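Ferripyochelin binding protein (Salmonella enterica subsp. enterica serovar Typhimurium, PDB 3R3R) binds zinc and, as a member of the gamma-class carbonic anhydrase family, may act as a carbonic anhydrase-like enzyme, although its function is not established. Local coordinates at residues S5-P10 and V22-S27; P44-R49 and T61-G66. All blocks are in the same frame, centred on the assembly; numbering follows the deposited sequence.

Interaction 1 (S5-P10 and V22-S27)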
loop_
_atom_site.group_PDB
_atom_site.type_symbol
_atom_site.label_atom_id
_atom_site.label_comp_id
_atom_site.label_asym_id
_atom_site.label_seq_id
_atom_site.Cartn_x
_atom_site.Cartn_y
_atom_site.Cartn_z
ATOM N N SER A 5 -6.080 1.423 -22.260
ATOM C CA SER A 5 -4.897 0.627 -21.931
ATOM C C SER A 5 -3.802 1.438 -21.247
ATOM O O SER A 5 -2.689 0.942 -21.041
ATOM C CB SER A 5 -4.337 -0.055 -23.179
ATOM O OG SER A 5 -4.005 0.905 -24.162
ATOM N N ASP A 6 -4.109 2.679 -20.885
ATOM C CA ASP A 6 -3.130 3.510 -20.191
ATOM C C ASP A 6 -2.795 2.948 -18.800
ATOM O O ASP A 6 -3.602 2.244 -18.188
ATOM C CB ASP A 6 -3.616 4.966 -20.087
ATOM C CG ASP A 6 -3.878 5.606 -21.456
ATOM O OD1 ASP A 6 -3.326 5.122 -22.472
ATOM O OD2 ASP A 6 -4.633 6.602 -21.516
ATOM N N THR A 7 -1.596 3.262 -18.311
ATOM C CA THR A 7 -1.196 2.915 -16.947
ATOM C C THR A 7 -2.023 3.717 -15.927
ATOM O O THR A 7 -2.502 3.172 -14.937
ATOM C CB THR A 7 0.311 3.198 -16.764
ATOM O OG1 THR A 7 1.065 2.364 -17.658
ATOM C CG2 THR A 7 0.754 2.953 -15.342
ATOM N N LEU A 8 -2.185 5.017 -16.170
ATOM C CA LEU A 8 -3.031 5.873 -15.340
ATOM C C LEU A 8 -4.380 6.069 -16.029
ATOM O O LEU A 8 -4.432 6.455 -17.194
ATOM C CB LEU A 8 -2.387 7.252 -15.109
ATOM C CG LEU A 8 -0.993 7.271 -14.487
ATOM C CD1 LEU A 8 -0.355 8.664 -14.589
ATOM C CD2 LEU A 8 -1.069 6.813 -13.054
ATOM N N ARG A 9 -5.469 5.805 -15.314
ATOM C CA ARG A 9 -6.790 5.726 -15.925
ATOM C C ARG A 9 -7.834 6.483 -15.132
ATOM O O ARG A 9 -7.748 6.581 -13.909
ATOM C CB ARG A 9 -7.234 4.265 -16.007
ATOM C CG ARG A 9 -6.293 3.335 -16.731
ATOM C CD ARG A 9 -6.979 2.005 -16.816
ATOM N NE ARG A 9 -6.153 0.961 -17.403
ATOM C CZ ARG A 9 -6.570 -0.296 -17.512
ATOM N NH1 ARG A 9 -7.792 -0.603 -17.095
ATOM N NH2 ARG A 9 -5.799 -1.239 -18.038
ATOM N N PRO A 10 -8.864 6.969 -15.821
ATOM C CA PRO A 10 -9.959 7.677 -15.156
ATOM C C PRO A 10 -11.044 6.744 -14.609
ATOM O O PRO A 10 -11.224 5.628 -15.099
ATOM C CB PRO A 10 -10.536 8.538 -16.295
ATOM C CG PRO A 10 -10.334 7.689 -17.499
ATOM C CD PRO A 10 -8.979 7.033 -17.287
ATOM N N VAL A 22 7.972 9.810 -8.634
ATOM C CA VAL A 22 7.129 8.629 -8.468
ATOM C C VAL A 22 7.400 7.653 -9.603
ATOM O O VAL A 22 7.432 8.057 -10.771
ATOM C CB VAL A 22 5.636 9.017 -8.434
ATOM C CG1 VAL A 22 4.739 7.775 -8.384
ATOM C CG2 VAL A 22 5.362 9.884 -7.227
ATOM N N MET A 23 7.612 6.380 -9.270
ATOM C CA MET A 23 7.678 5.351 -10.296
ATOM C C MET A 23 6.345 4.609 -10.361
ATOM O O MET A 23 5.858 4.129 -9.343
ATOM C CB MET A 23 8.769 4.326 -9.980
ATOM C CG MET A 23 8.872 3.228 -11.030
ATOM S SD MET A 23 10.052 1.931 -10.562
ATOM C CE MET A 23 9.202 1.184 -9.174
ATOM N N ILE A 24 5.753 4.534 -11.548
ATOM C CA ILE A 24 4.611 3.653 -11.761
ATOM C C ILE A 24 4.947 2.738 -12.918
ATOM O O ILE A 24 5.051 3.178 -14.064
ATOM C CB ILE A 24 3.301 4.402 -12.048
ATOM C CG1 ILE A 24 3.034 5.456 -10.967
ATOM C CG2 ILE A 24 2.143 3.411 -12.122
ATOM C CD1 ILE A 24 2.577 6.812 -11.515
ATOM N N ASP A 25 5.144 1.461 -12.631
ATOM C CA ASP A 25 5.575 0.558 -13.685
ATOM C C ASP A 25 4.589 0.583 -14.842
ATOM O O ASP A 25 3.376 0.626 -14.639
ATOM C CB ASP A 25 5.673 -0.876 -13.188
ATOM C CG ASP A 25 6.504 -1.720 -14.124
ATOM O OD1 ASP A 25 7.744 -1.583 -14.046
ATOM O OD2 ASP A 25 5.942 -2.448 -14.977
ATOM N N THR A 26 5.095 0.495 -16.056
ATOM C CA THR A 26 4.241 0.518 -17.230
ATOM C C THR A 26 3.258 -0.647 -17.249
ATOM O O THR A 26 2.263 -0.583 -17.923
ATOM C CB THR A 26 5.049 0.495 -18.537
ATOM O OG1 THR A 26 5.863 -0.676 -18.580
ATOM C CG2 THR A 26 5.926 1.725 -18.631
ATOM N N SER A 27 3.579 -1.721 -16.536
ATOM C CA SER A 27 2.719 -2.920 -16.540
ATOM C C SER A 27 1.630 -2.859 -15.466
ATOM O O SER A 27 0.809 -3.757 -15.354
ATOM C CB SER A 27 3.555 -4.187 -16.348
ATOM O OG SER A 27 4.034 -4.285 -15.013
#

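Interaction 2 (P44-R49 and T61-G66)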
loop_
_atom_site.group_PDB
_atom_site.type_symbol
_atom_site.label_atom_id
_atom_site.label_comp_id
_atom_site.label_asym_id
_atom_site.label_seq_id
_atom_site.Cartn_x
_atom_site.Cartn_y
_atom_site.Cartn_z
ATOM N N PRO A 44 6.031 -3.791 -10.740
ATOM C CA PRO A 44 5.271 -4.427 -11.828
ATOM C C PRO A 44 4.015 -5.198 -11.418
ATOM O O PRO A 44 3.927 -5.798 -10.334
ATOM C CB PRO A 44 6.293 -5.384 -12.459
ATOM C CG PRO A 44 7.643 -4.691 -12.199
ATOM C CD PRO A 44 7.474 -4.099 -10.814
ATOM N N LEU A 45 3.057 -5.202 -12.340
ATOM C CA LEU A 45 1.822 -5.978 -12.236
ATOM C C LEU A 45 1.091 -5.714 -10.921
ATOM O O LEU A 45 0.639 -6.641 -10.244
ATOM C CB LEU A 45 2.080 -7.480 -12.467
ATOM C CG LEU A 45 2.673 -7.819 -13.850
ATOM C CD1 LEU A 45 2.776 -9.326 -14.043
ATOM C CD2 LEU A 45 1.875 -7.200 -15.007
ATOM N N VAL A 46 0.961 -4.437 -10.580
ATOM C CA VAL A 46 0.146 -4.000 -9.451
ATOM C C VAL A 46 -1.139 -3.381 -9.979
ATOM O O VAL A 46 -1.116 -2.688 -10.994
ATOM C CB VAL A 46 0.931 -2.946 -8.630
ATOM C CG1 VAL A 46 0.049 -2.243 -7.620
ATOM C CG2 VAL A 46 2.097 -3.594 -7.913
ATOM N N VAL A 47 -2.246 -3.594 -9.276
ATOM C CA VAL A 47 -3.479 -2.845 -9.537
ATOM C C VAL A 47 -3.812 -1.975 -8.337
ATOM O O VAL A 47 -3.850 -2.474 -7.208
ATOM C CB VAL A 47 -4.692 -3.769 -9.765
ATOM C CG1 VAL A 47 -5.926 -2.939 -10.140
ATOM C CG2 VAL A 47 -4.397 -4.806 -10.851
ATOM N N ILE A 48 -4.060 -0.684 -8.567
ATOM C CA ILE A 48 -4.563 0.208 -7.517
ATOM C C ILE A 48 -5.828 0.822 -8.076
ATOM O O ILE A 48 -5.761 1.599 -9.024
ATOM C CB ILE A 48 -3.568 1.313 -7.125
ATOM C CG1 ILE A 48 -2.181 0.711 -6.855
ATOM C CG2 ILE A 48 -4.100 2.058 -5.906
ATOM C CD1 ILE A 48 -1.106 1.713 -6.454
ATOM N N ARG A 49 -6.982 0.459 -7.516
ATOM C CA ARG A 49 -8.257 0.851 -8.092
ATOM C C ARG A 49 -9.030 1.733 -7.115
ATOM O O ARG A 49 -9.646 1.234 -6.168
ATOM C CB ARG A 49 -9.046 -0.394 -8.527
ATOM C CG ARG A 49 -10.344 -0.075 -9.260
ATOM C CD ARG A 49 -10.782 -1.172 -10.233
ATOM N NE ARG A 49 -11.056 -2.483 -9.630
ATOM C CZ ARG A 49 -12.222 -2.868 -9.099
ATOM N NH1 ARG A 49 -12.367 -4.111 -8.632
ATOM N NH2 ARG A 49 -13.260 -2.030 -9.045
ATOM N N THR A 61 6.757 5.346 0.050
ATOM C CA THR A 61 6.133 4.038 0.235
ATOM C C THR A 61 6.226 3.217 -1.042
ATOM O O THR A 61 6.041 3.745 -2.147
ATOM C CB THR A 61 4.680 4.231 0.697
ATOM O OG1 THR A 61 4.732 4.615 2.080
ATOM C CG2 THR A 61 3.804 2.976 0.494
ATOM N N ASN A 62 6.566 1.933 -0.882
ATOM C CA ASN A 62 6.631 1.008 -1.995
ATOM C C ASN A 62 5.447 0.053 -1.966
ATOM O O ASN A 62 5.060 -0.462 -0.908
ATOM C CB ASN A 62 7.977 0.261 -2.045
ATOM C CG ASN A 62 8.311 -0.473 -0.754
ATOM O OD1 ASN A 62 8.906 0.098 0.196
ATOM N ND2 ASN A 62 7.950 -1.733 -0.711
ATOM N N ILE A 63 4.870 -0.148 -3.143
ATOM C CA ILE A 63 3.832 -1.133 -3.349
ATOM C C ILE A 63 4.402 -2.180 -4.301
ATOM O O ILE A 63 4.559 -1.930 -5.502
ATOM C CB ILE A 63 2.539 -0.516 -3.962
ATOM C CG1 ILE A 63 2.040 0.707 -3.162
ATOM C CG2 ILE A 63 1.456 -1.591 -4.064
ATOM C CD1 ILE A 63 1.706 0.423 -1.719
ATOM N N GLN A 64 4.725 -3.346 -3.757
ATOM C CA GLN A 64 5.504 -4.325 -4.498
ATOM C C GLN A 64 4.687 -5.190 -5.456
ATOM O O GLN A 64 3.436 -5.214 -5.439
ATOM C CB GLN A 64 6.336 -5.176 -3.543
ATOM C CG GLN A 64 7.401 -4.380 -2.835
ATOM C CD GLN A 64 8.122 -5.228 -1.795
ATOM O OE1 GLN A 64 8.100 -6.470 -1.869
ATOM N NE2 GLN A 64 8.780 -4.583 -0.852
ATOM N N ASP A 65 5.441 -5.900 -6.286
ATOM C CA ASP A 65 4.945 -6.566 -7.478
ATOM C C ASP A 65 3.782 -7.478 -7.162
ATOM O O ASP A 65 3.822 -8.257 -6.195
ATOM C CB ASP A 65 6.047 -7.452 -8.093
ATOM C CG ASP A 65 7.474 -6.909 -7.889
ATOM O OD1 ASP A 65 8.201 -6.704 -8.900
ATOM O OD2 ASP A 65 7.897 -6.744 -6.721
ATOM N N GLY A 66 2.757 -7.429 -8.008
ATOM C CA GLY A 66 1.632 -8.346 -7.874
ATOM C C GLY A 66 0.609 -7.993 -6.816
ATOM O O GLY A 66 -0.324 -8.751 -6.604
#

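Interaction 1 (S5-P10 and V22-S27)
Thr7 reaches across to Ile24 and the bend that follows it, and its CA-to-CA distance to Thr26 is 5.9 Å. From CB, which points toward the other segment, the side chain forks. The methyl CG2, anti to the backbone N, runs to the CG2 methyl of Ile24 at 3.5 Å and lies 3.6 Å from the carbonyl oxygen Asp25 O. On the other branch OG1, beside the backbone N, stands 3.2 Å from Thr26 O. One short side chain thus sets its apolar branch against apolar carbon and its hydroxyl beside a carbonyl. Leu8 adds a second apolar touch, its CD2 being 4.0 Å from Ile24 CD1, with the two side chains crossing at about a right angle. This contact belongs to the first coil of the left-handed beta-helix, where the start of the coil meets the corner that leads into strand 29-31: 8-9 and 23-24 are edge strands of two different sheets of the fold. Val30, on the neighbouring strand 29-31, touches both Leu8 and Ile24. Within the bend Asp25 OD2 accepts from Ser27 N at 2.9 Å, an Asx turn, and also from Ser27 OG at 2.6 Å; the two donors come from opposite faces of the carboxylate plane. On the other segment the guanidinium of Arg9 turns back on its own chain, where NE donates to Asp6 O with the acceptor in the guanidinium plane.

Interaction 2 (P44-R49 and T61-G66)
Pro44 and Asp65 bring the two backbones to 4.9 Å between CA atoms, and Val46 and Gly66 repeat that spacing. Gly66 N donates to Pro44 O at 3.1 Å, with an N-H...O angle of 146°. Two CA-H...O contacts accompany this bond, from Asp65 CA to Pro44 O and from Gly66 CA to Leu45 O. Leu45 and Gly66 (phi 79°) both have positive phi, at the corners where each coil passes from one sheet to the next. These are corners of successive coils of the left-handed beta-helix, stacked one on the next.

Among the side chains, Val46 works on two sides. Its CG1, anti to the backbone N, meets Ile63 CG2 at 3.9 Å, the side chains crossing at about a right angle, while CG2 comes within 3.2 Å of Gln64 O. Leu69 on strand 68-70 and Ile57 on strand 54-57 also pack on Ile63. Pro44 and Asp65 lie side by side, pointing the same way, with the ring carbon CD 3.3 Å from Asp65 OD1. The other carboxylate oxygen, OD2, is hydrogen-bonded to His94 ND1. One backbone hydrogen bond, backed by weaker CA-H...O contacts, links the two coils at this corner while Val46 and Ile63 pack as buried hydrocarbon, and the bond to His94 probably helps to hold the carboxylate beside the proline ring.

How the interactions relate
Interaction 1 comes first along the chain, its centre about 10 Å from that of interaction 2. Both reach the same two sheets of the beta-helix: strands 8-9 and 47-50 belong to one, 23-24 and 62-63 to the other. They also touch directly, because Leu45 N probably donates to Ser27 OG at 3.0 Å and Asp25 packs on the ring of Pro44. A corner of interaction 1 is thus joined to the next corner, which interaction 2 joins in turn to the one after. Interaction 1 is a surface contact at the N-terminal end, whereas interaction 2 is partly buried, the side chain of Val46 lying about 14 Å from the zinc ion.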